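Local coordinates for protein citrate synthase (Sulfolobus solfataricus, PDB 1O7X) that belongs to the citrate synthase family of mainly helical enzymes and forms a dimer of two identical chains, at residues A[112-123]-A[196-206]. Sequence-based numbering, arbitrary orientation.
Sequences WKENDKEKAISI and ASTLSDMYSSL
Met202 packs as a knob into a hole on the first turns of helix 116-138, formed by Asp116, Lys119, Ala120 and Ile123. The chain runs extended as far as SD and bends only at its last torsion (chi3 -45°), where CE meets CD1 of Ile123 and the aliphatic part of Lys119. Ile123 carries the apolar centre onward. Its CD1 lies over the face of the Tyr203 ring, 3.9 Å from the centroid, a CH-pi contact, while its CG2 branch meets Leu206 CD1 at 3.5 Å. The short helical segments 116-123 and 202-206 cross at -53°, with their axes 11.5 Å apart at closest approach.

On its other flank Met202 meets Trp112: CG lies 3.7 Å from Trp112 CH2, and SD stands obliquely to the six-membered ring, 4.8 Å from its centroid, a Met-aromatic contact. Leu199 CD2 lies over one face of the indole, near CD1. Leu199 itself closes helix 187-197 in a Schellman motif, and Asp201 caps helix 202-213 by accepting from Ser204 N.

The polar edge is a single cross-segment hydrogen bond. Trp112 NE1 donates to Ser200 O at 2.8 Å, nearly straight (160°) and close to the indole plane. Lys214 of the second subunit forms a salt bridge with Asp201, and Ser200 OG is hydrogen-bonded to Ala211 O of that subunit. The Lys119 amine leaves the contact for a salt bridge to Asp107. Apolar contacts thus supply most of the joining surface, while one directional N-H bond gives the carbonyl of buried Ser200 a partner and sets the indole against the turn that meets the second subunit.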
loop_
_atom_site.group_PDB
_atom_site.type_symbol
_atom_site.label_atom_id
_atom_site.label_comp_id
_atom_site.label_asym_id
_atom_site.label_seq_id
_atom_site.Cartn_x
_atom_site.Cartn_y
_atom_site.Cartn_z
ATOM N N TRP A 112 7.597 -16.005 -4.164
ATOM C CA TRP A 112 6.748 -16.641 -3.165
ATOM C C TRP A 112 6.969 -18.151 -3.170
ATOM O O TRP A 112 7.368 -18.761 -4.160
ATOM C CB TRP A 112 5.256 -16.385 -3.407
ATOM C CG TRP A 112 4.895 -15.024 -2.900
ATOM C CD1 TRP A 112 4.735 -13.870 -3.605
ATOM C CD2 TRP A 112 4.714 -14.676 -1.518
ATOM N NE1 TRP A 112 4.443 -12.832 -2.759
ATOM C CE2 TRP A 112 4.413 -13.295 -1.477
ATOM C CE3 TRP A 112 4.770 -15.411 -0.329
ATOM C CZ2 TRP A 112 4.160 -12.627 -0.289
ATOM C CZ3 TRP A 112 4.525 -14.737 0.853
ATOM C CH2 TRP A 112 4.213 -13.367 0.855
ATOM N N LYS A 113 6.660 -18.777 -2.046
ATOM C CA LYS A 113 6.700 -20.207 -1.887
ATOM C C LYS A 113 8.031 -20.836 -2.267
ATOM O O LYS A 113 8.073 -21.804 -3.034
ATOM C CB LYS A 113 5.576 -20.875 -2.697
ATOM C CG LYS A 113 4.178 -20.557 -2.209
ATOM C CD LYS A 113 3.142 -21.478 -2.824
ATOM C CE LYS A 113 2.597 -20.994 -4.148
ATOM N NZ LYS A 113 2.344 -22.109 -5.117
ATOM N N GLU A 114 9.138 -20.309 -1.803
ATOM C CA GLU A 114 10.455 -20.867 -2.002
ATOM C C GLU A 114 10.961 -20.937 -0.540
ATOM O O GLU A 114 10.922 -21.984 0.090
ATOM C CB GLU A 114 11.440 -20.078 -2.807
ATOM C CG GLU A 114 11.303 -19.958 -4.303
ATOM C CD GLU A 114 12.640 -19.648 -4.966
ATOM O OE1 GLU A 114 13.562 -19.152 -4.275
ATOM O OE2 GLU A 114 12.773 -19.924 -6.183
ATOM N N ASN A 115 11.155 -19.744 0.023
ATOM C CA ASN A 115 11.619 -19.653 1.400
ATOM C C ASN A 115 11.029 -18.497 2.188
ATOM O O ASN A 115 11.737 -17.713 2.828
ATOM C CB ASN A 115 13.150 -19.585 1.307
ATOM C CG ASN A 115 13.842 -20.513 2.283
ATOM O OD1 ASN A 115 15.038 -20.777 2.138
ATOM N ND2 ASN A 115 13.116 -21.012 3.285
ATOM N N ASP A 116 9.706 -18.394 2.254
ATOM C CA ASP A 116 8.983 -17.344 2.945
ATOM C C ASP A 116 9.474 -17.076 4.354
ATOM O O ASP A 116 9.835 -15.944 4.694
ATOM C CB ASP A 116 7.480 -17.639 2.923
ATOM C CG ASP A 116 6.935 -17.810 1.516
ATOM O OD1 ASP A 116 7.670 -17.513 0.544
ATOM O OD2 ASP A 116 5.766 -18.243 1.340
ATOM N N LYS A 117 9.497 -18.091 5.206
ATOM C CA LYS A 117 9.931 -17.995 6.592
ATOM C C LYS A 117 11.311 -17.390 6.771
ATOM O O LYS A 117 11.515 -16.494 7.590
ATOM C CB LYS A 117 9.953 -19.401 7.210
ATOM C CG LYS A 117 8.561 -19.992 7.304
ATOM C CD LYS A 117 8.618 -21.509 7.391
ATOM C CE LYS A 117 7.349 -22.133 6.820
ATOM N NZ LYS A 117 7.044 -23.389 7.571
ATOM N N GLU A 118 12.274 -17.858 5.971
ATOM C CA GLU A 118 13.628 -17.326 6.059
ATOM C C GLU A 118 13.652 -15.867 5.611
ATOM O O GLU A 118 14.305 -14.995 6.177
ATOM C CB GLU A 118 14.607 -18.169 5.243
ATOM C CG GLU A 118 16.052 -17.724 5.435
ATOM C CD GLU A 118 17.083 -18.502 4.640
ATOM O OE1 GLU A 118 16.724 -19.369 3.813
ATOM O OE2 GLU A 118 18.296 -18.229 4.855
ATOM N N LYS A 119 12.876 -15.588 4.566
ATOM C CA LYS A 119 12.761 -14.248 4.009
ATOM C C LYS A 119 12.103 -13.350 5.035
ATOM O O LYS A 119 12.609 -12.247 5.225
ATOM C CB LYS A 119 12.048 -14.302 2.678
ATOM C CG LYS A 119 12.275 -13.266 1.614
ATOM C CD LYS A 119 13.532 -12.444 1.746
ATOM C CE LYS A 119 13.449 -11.200 0.875
ATOM N NZ LYS A 119 14.315 -11.304 -0.329
ATOM N N ALA A 120 11.050 -13.793 5.717
ATOM C CA ALA A 120 10.398 -12.969 6.738
ATOM C C ALA A 120 11.358 -12.668 7.873
ATOM O O ALA A 120 11.503 -11.543 8.348
ATOM C CB ALA A 120 9.121 -13.599 7.248
ATOM N N ILE A 121 12.161 -13.647 8.273
ATOM C CA ILE A 121 13.201 -13.461 9.288
ATOM C C ILE A 121 14.166 -12.354 8.854
ATOM O O ILE A 121 14.515 -11.501 9.677
ATOM C CB ILE A 121 13.994 -14.757 9.564
ATOM C CG1 ILE A 121 13.134 -15.765 10.344
ATOM C CG2 ILE A 121 15.314 -14.537 10.291
ATOM C CD1 ILE A 121 13.573 -17.173 9.968
ATOM N N SER A 122 14.563 -12.373 7.577
ATOM C CA SER A 122 15.491 -11.352 7.112
ATOM C C SER A 122 14.853 -9.975 7.097
ATOM O O SER A 122 15.552 -8.986 7.326
ATOM C CB SER A 122 16.131 -11.690 5.774
ATOM O OG SER A 122 15.219 -11.462 4.720
ATOM N N ILE A 123 13.547 -9.884 6.918
ATOM C CA ILE A 123 12.819 -8.634 6.906
ATOM C C ILE A 123 12.645 -8.059 8.291
ATOM O O ILE A 123 12.790 -6.842 8.467
ATOM C CB ILE A 123 11.451 -8.777 6.201
ATOM C CG1 ILE A 123 11.721 -9.294 4.776
ATOM C CG2 ILE A 123 10.701 -7.460 6.230
ATOM C CD1 ILE A 123 10.684 -9.147 3.711
ATOM N N ALA A 196 -0.215 -8.744 -1.262
ATOM C CA ALA A 196 0.237 -10.127 -1.367
ATOM C C ALA A 196 -0.733 -10.937 -2.207
ATOM O O ALA A 196 -0.280 -11.824 -2.942
ATOM C CB ALA A 196 0.423 -10.693 0.034
ATOM N N SER A 197 -2.041 -10.685 -2.238
ATOM C CA SER A 197 -2.908 -11.470 -3.106
ATOM C C SER A 197 -2.497 -11.399 -4.566
ATOM O O SER A 197 -2.867 -12.313 -5.300
ATOM C CB SER A 197 -4.360 -11.012 -3.004
ATOM O OG SER A 197 -4.554 -9.885 -3.851
ATOM N N THR A 198 -1.804 -10.388 -5.075
ATOM C CA THR A 198 -1.390 -10.327 -6.469
ATOM C C THR A 198 -0.012 -10.945 -6.653
ATOM O O THR A 198 0.569 -10.872 -7.729
ATOM C CB THR A 198 -1.324 -8.885 -7.010
ATOM O OG1 THR A 198 -0.183 -8.249 -6.432
ATOM C CG2 THR A 198 -2.571 -8.108 -6.632
ATOM N N LEU A 199 0.583 -11.380 -5.572
ATOM C CA LEU A 199 1.877 -11.972 -5.411
ATOM C C LEU A 199 3.001 -10.942 -5.484
ATOM O O LEU A 199 4.121 -11.237 -5.900
ATOM C CB LEU A 199 2.156 -13.161 -6.299
ATOM C CG LEU A 199 1.282 -14.411 -6.174
ATOM C CD1 LEU A 199 1.918 -15.547 -6.980
ATOM C CD2 LEU A 199 1.093 -14.869 -4.736
ATOM N N SER A 200 2.699 -9.732 -5.033
ATOM C CA SER A 200 3.710 -8.681 -4.995
ATOM C C SER A 200 4.738 -9.120 -3.952
ATOM O O SER A 200 4.516 -10.080 -3.199
ATOM C CB SER A 200 3.056 -7.346 -4.625
ATOM O OG SER A 200 3.999 -6.321 -4.356
ATOM N N ASP A 201 5.858 -8.415 -3.806
ATOM C CA ASP A 201 6.838 -8.897 -2.837
ATOM C C ASP A 201 6.462 -8.559 -1.407
ATOM O O ASP A 201 5.500 -7.839 -1.115
ATOM C CB ASP A 201 8.173 -8.369 -3.363
ATOM C CG ASP A 201 8.216 -6.871 -3.152
ATOM O OD1 ASP A 201 7.614 -6.179 -4.002
ATOM O OD2 ASP A 201 8.763 -6.489 -2.091
ATOM N N MET A 202 7.234 -9.044 -0.430
ATOM C CA MET A 202 6.943 -8.872 0.986
ATOM C C MET A 202 7.228 -7.443 1.393
ATOM O O MET A 202 6.426 -6.854 2.135
ATOM C CB MET A 202 7.659 -9.886 1.867
ATOM C CG MET A 202 7.171 -11.306 1.663
ATOM S SD MET A 202 7.829 -12.537 2.817
ATOM C CE MET A 202 9.539 -12.127 2.837
ATOM N N TYR A 203 8.306 -6.872 0.850
ATOM C CA TYR A 203 8.619 -5.470 1.172
ATOM C C TYR A 203 7.519 -4.566 0.629
ATOM O O TYR A 203 7.054 -3.651 1.309
ATOM C CB TYR A 203 9.939 -5.004 0.633
ATOM C CG TYR A 203 11.174 -5.626 1.230
ATOM C CD1 TYR A 203 11.953 -6.483 0.459
ATOM C CD2 TYR A 203 11.585 -5.344 2.527
ATOM C CE1 TYR A 203 13.090 -7.053 0.954
ATOM C CE2 TYR A 203 12.745 -5.913 3.036
ATOM C CZ TYR A 203 13.496 -6.750 2.237
ATOM O OH TYR A 203 14.650 -7.340 2.734
ATOM N N SER A 204 7.012 -4.898 -0.565
ATOM C CA SER A 204 5.885 -4.123 -1.081
ATOM C C SER A 204 4.631 -4.276 -0.236
ATOM O O SER A 204 3.900 -3.304 0.002
ATOM C CB SER A 204 5.690 -4.490 -2.541
ATOM O OG SER A 204 6.660 -3.816 -3.324
ATOM N N SER A 205 4.336 -5.473 0.297
ATOM C CA SER A 205 3.131 -5.638 1.118
ATOM C C SER A 205 3.260 -4.829 2.402
ATOM O O SER A 205 2.346 -4.204 2.932
ATOM C CB SER A 205 2.880 -7.128 1.333
ATOM O OG SER A 205 3.273 -7.812 0.163
ATOM N N LEU A 206 4.490 -4.833 2.927
ATOM C CA LEU A 206 4.740 -4.009 4.115
ATOM C C LEU A 206 4.496 -2.540 3.764
ATOM O O LEU A 206 3.769 -1.831 4.468
ATOM C CB LEU A 206 6.115 -4.329 4.675
ATOM C CG LEU A 206 6.217 -5.552 5.604
ATOM C CD1 LEU A 206 7.664 -5.792 6.025
ATOM C CD2 LEU A 206 5.382 -5.374 6.857
#